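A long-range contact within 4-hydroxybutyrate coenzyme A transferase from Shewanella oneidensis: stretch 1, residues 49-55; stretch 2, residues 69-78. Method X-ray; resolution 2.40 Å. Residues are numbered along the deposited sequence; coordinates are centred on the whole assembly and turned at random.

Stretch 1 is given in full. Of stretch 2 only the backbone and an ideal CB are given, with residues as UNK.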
# COMPACT_ATOMS: atom_id res chain seq x y z
N THR A 49 -10.09 25.38 -13.38
CA THR A 49 -9.40 24.11 -13.09
C THR A 49 -10.39 22.98 -13.29
O THR A 49 -11.53 23.04 -12.82
CB THR A 49 -8.89 24.03 -11.66
OG1 THR A 49 -8.00 25.12 -11.39
CG2 THR A 49 -8.15 22.73 -11.44
N LEU A 50 -9.96 21.94 -14.00
CA LEU A 50 -10.83 20.80 -14.26
C LEU A 50 -10.24 19.51 -13.71
O LEU A 50 -9.28 18.97 -14.26
CB LEU A 50 -11.05 20.67 -15.77
CG LEU A 50 -12.04 19.63 -16.28
CD1 LEU A 50 -12.41 19.98 -17.69
CD2 LEU A 50 -11.44 18.24 -16.23
N LEU A 51 -10.84 19.04 -12.61
CA LEU A 51 -10.43 17.79 -11.95
C LEU A 51 -11.00 16.64 -12.76
O LEU A 51 -12.11 16.74 -13.28
CB LEU A 51 -10.96 17.75 -10.51
CG LEU A 51 -10.30 18.66 -9.47
CD1 LEU A 51 -11.12 18.69 -8.17
CD2 LEU A 51 -8.91 18.15 -9.19
N GLN A 52 -10.27 15.54 -12.85
CA GLN A 52 -10.74 14.41 -13.65
C GLN A 52 -9.95 13.12 -13.42
O GLN A 52 -8.96 13.08 -12.69
CB GLN A 52 -10.63 14.77 -15.14
CG GLN A 52 -9.21 14.63 -15.69
CD GLN A 52 -8.94 15.46 -16.95
OE1 GLN A 52 -8.94 16.69 -16.91
NE2 GLN A 52 -8.72 14.77 -18.07
N LEU A 53 -10.40 12.08 -14.09
CA LEU A 53 -9.76 10.78 -14.05
C LEU A 53 -9.49 10.53 -15.54
O LEU A 53 -9.33 11.48 -16.30
CB LEU A 53 -10.71 9.73 -13.48
CG LEU A 53 -10.70 9.42 -11.97
CD1 LEU A 53 -10.46 10.65 -11.13
CD2 LEU A 53 -12.01 8.78 -11.60
N HIS A 54 -9.46 9.27 -15.94
CA HIS A 54 -9.23 8.95 -17.33
C HIS A 54 -10.45 9.47 -18.12
O HIS A 54 -11.60 9.18 -17.77
CB HIS A 54 -9.08 7.42 -17.49
CG HIS A 54 -8.67 6.99 -18.87
ND1 HIS A 54 -9.51 7.08 -19.95
CD2 HIS A 54 -7.49 6.52 -19.34
CE1 HIS A 54 -8.87 6.68 -21.04
NE2 HIS A 54 -7.64 6.34 -20.70
N THR A 55 -10.20 10.25 -19.16
CA THR A 55 -11.30 10.80 -19.95
C THR A 55 -11.30 10.25 -21.37
O THR A 55 -10.28 9.79 -21.87
CB THR A 55 -11.25 12.33 -19.99
OG1 THR A 55 -12.39 12.82 -20.69
CG2 THR A 55 -9.99 12.81 -20.72
N UNK A 69 -6.86 29.81 -19.95
CA UNK A 69 -8.26 29.87 -19.56
C UNK A 69 -8.61 28.68 -18.68
O UNK A 69 -9.26 28.82 -17.64
CB UNK A 69 -9.16 29.91 -20.79
N UNK A 70 -8.17 27.50 -19.09
CA UNK A 70 -8.45 26.28 -18.37
C UNK A 70 -7.20 25.43 -18.21
O UNK A 70 -6.33 25.45 -19.06
CB UNK A 70 -9.54 25.48 -19.09
N UNK A 71 -7.11 24.71 -17.10
CA UNK A 71 -5.97 23.85 -16.85
C UNK A 71 -6.51 22.53 -16.32
O UNK A 71 -7.44 22.53 -15.52
CB UNK A 71 -4.98 24.49 -15.87
N UNK A 72 -5.95 21.42 -16.77
CA UNK A 72 -6.37 20.10 -16.33
C UNK A 72 -5.65 19.64 -15.06
O UNK A 72 -4.44 19.81 -14.95
CB UNK A 72 -6.13 19.09 -17.45
N UNK A 73 -6.40 19.09 -14.11
CA UNK A 73 -5.85 18.57 -12.84
C UNK A 73 -6.22 17.09 -12.84
O UNK A 73 -7.34 16.72 -12.51
CB UNK A 73 -6.40 19.30 -11.61
N UNK A 74 -5.27 16.25 -13.20
CA UNK A 74 -5.51 14.82 -13.32
C UNK A 74 -5.15 13.90 -12.17
O UNK A 74 -4.03 13.93 -11.66
CB UNK A 74 -4.75 14.32 -14.55
N UNK A 75 -6.12 13.08 -11.79
CA UNK A 75 -5.92 12.09 -10.75
C UNK A 75 -5.47 10.84 -11.50
O UNK A 75 -5.00 9.88 -10.91
CB UNK A 75 -7.18 11.86 -9.91
N UNK A 76 -5.62 10.89 -12.81
CA UNK A 76 -5.24 9.78 -13.67
C UNK A 76 -5.12 10.34 -15.07
O UNK A 76 -6.06 10.96 -15.57
CB UNK A 76 -6.25 8.63 -13.61
N UNK A 77 -3.98 10.13 -15.71
CA UNK A 77 -3.78 10.65 -17.05
C UNK A 77 -4.42 9.84 -18.17
O UNK A 77 -4.74 8.65 -18.03
CB UNK A 77 -2.28 10.76 -17.32
N UNK A 78 -4.58 10.51 -19.31
CA UNK A 78 -5.16 9.87 -20.48
C UNK A 78 -4.49 10.34 -21.76
O UNK A 78 -3.53 11.13 -21.73
CB UNK A 78 -6.66 10.14 -20.54

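Strand 49-52 and strand 70-74 run parallel, with their axes 4.7 Å apart at closest approach. Leu50 N donates to O of position 71 at 3.0 Å, and N of position 73 donates to Leu50 O at 2.9 Å. Gln52 N to O of position 73 is a weak bond at 3.2 Å. N of position 75 donates to Gln52 O at 3.0 Å. These bonds use peptide groups only. They rule out proline at 73 and 75, which donate, and leave other side chains free.

Position 69 has nothing of stretch 1 within reach of its CB, so almost any residue would suit. It is His69, which makes no contact here.

At position 70 CB points sideways, with no atom of stretch 1 within 5.5 Å. A longer apolar side chain could bend toward Leu50. The residue is Leu70. Its end comes nearer, and Leu70 CD1 lies 3.7 Å from Leu50 CB.

Position 71 pairs with Thr49, and both side chains lie on the same face of the sheet. The ideal CB is 5.2 Å from Thr49 CA. Threonine, valine or a long polar chain would all fit. The residue is Arg71, whose end leads away and is hydrogen-bonded elsewhere in the structure.

Position 72 lies on the face that carries Leu50 and Gln52. Its ideal CB is 3.7 Å from Gln52 OE1. A donor side chain would suit that oxygen, and an aromatic one could also reach Leu50. The residue is His72. Its atom nearest Gln52 OE1 is the carbon CD2, at 3.3 Å; this is a contact at the ring edge, not a hydrogen bond.

Position 73 pairs with Leu51. Its ideal CB is near two carbons, 3.7 Å from Leu51 CD2 and 3.9 Å from Thr49 CG2. Stretch 1 offers no charge here. A branched aliphatic residue or a chain with a long aliphatic stem would suit. The residue is Arg73. Its extended stem brings Arg73 CD to 3.2 Å from Leu51 CD2; NH2 is hydrogen-bonded elsewhere in the structure.

Position 74 faces the Gln52 side chain, with its ideal CB 4.6 Å from Gln52 CG. Alanine, serine, cysteine or valine would be reasonable. The residue is Cys74, whose SG lies 4.0 Å from Gln52 CD.

At position 75 phi/psi is -91/-12, outside the extended range. CB points toward stretch 1, the ideal CB 3.7 Å from Leu53 CD1. Leu51 and Leu53 favour a large apolar group. The residue is Phe75. Phe75 CB lies 3.6 Å from Leu53 CD1, and Phe75 CZ lies 3.6 Å from Leu51 CD2.

Position 76 also points toward stretch 1, its ideal CB 4.0 Å from His54 N. An aromatic or aliphatic residue could cover His54 CB. The residue is Phe76, with CD2 3.8 Å from His54 CB.

Position 77 points away, so the contact asks little of it. It is Gly77.

At position 78 the CA-to-CB direction is toward stretch 1. The ideal CB would be 3.8 Å from Thr55 N and 3.9 Å from His54 CD2, with room for it. A small residue would suit; the deposited one is Gly78.

Stretch 2 (69-78) HLRHRCFFGG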
# COMPACT_ATOMS: atom_id res chain seq x y z
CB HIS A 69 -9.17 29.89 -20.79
CG HIS A 69 -8.87 31.01 -21.74
ND1 HIS A 69 -7.79 30.99 -22.59
CD2 HIS A 69 -9.50 32.19 -21.96
CE1 HIS A 69 -7.76 32.11 -23.29
NE2 HIS A 69 -8.79 32.85 -22.93
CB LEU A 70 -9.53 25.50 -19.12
CG LEU A 70 -9.78 24.03 -18.75
CD1 LEU A 70 -9.86 23.88 -17.24
CD2 LEU A 70 -11.06 23.57 -19.39
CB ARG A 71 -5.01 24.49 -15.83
CG ARG A 71 -3.91 23.56 -15.29
CD ARG A 71 -2.88 24.28 -14.40
NE ARG A 71 -1.71 24.72 -15.18
CZ ARG A 71 -0.54 24.09 -15.20
NH1 ARG A 71 -0.35 23.00 -14.47
NH2 ARG A 71 0.44 24.54 -15.98
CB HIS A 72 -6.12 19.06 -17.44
CG HIS A 72 -6.88 19.34 -18.70
ND1 HIS A 72 -6.38 20.12 -19.72
CD2 HIS A 72 -8.14 18.99 -19.08
CE1 HIS A 72 -7.29 20.24 -20.67
NE2 HIS A 72 -8.37 19.57 -20.31
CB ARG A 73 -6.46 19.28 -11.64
CG ARG A 73 -5.72 19.04 -10.32
CD ARG A 73 -6.25 19.97 -9.23
NE ARG A 73 -5.66 19.75 -7.92
CZ ARG A 73 -4.46 20.19 -7.54
NH1 ARG A 73 -3.70 20.87 -8.39
NH2 ARG A 73 -4.04 19.96 -6.30
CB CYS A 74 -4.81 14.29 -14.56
SG CYS A 74 -5.10 15.25 -16.04
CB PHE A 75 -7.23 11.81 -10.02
CG PHE A 75 -7.68 12.94 -9.15
CD1 PHE A 75 -8.97 13.42 -9.22
CD2 PHE A 75 -6.79 13.52 -8.24
CE1 PHE A 75 -9.38 14.47 -8.41
CE2 PHE A 75 -7.19 14.57 -7.43
CZ PHE A 75 -8.49 15.05 -7.51
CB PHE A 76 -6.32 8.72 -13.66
CG PHE A 76 -5.87 7.39 -14.17
CD1 PHE A 76 -5.53 6.37 -13.27
CD2 PHE A 76 -5.83 7.12 -15.54
CE1 PHE A 76 -5.17 5.12 -13.72
CE2 PHE A 76 -5.47 5.86 -16.01
CZ PHE A 76 -5.14 4.85 -15.09
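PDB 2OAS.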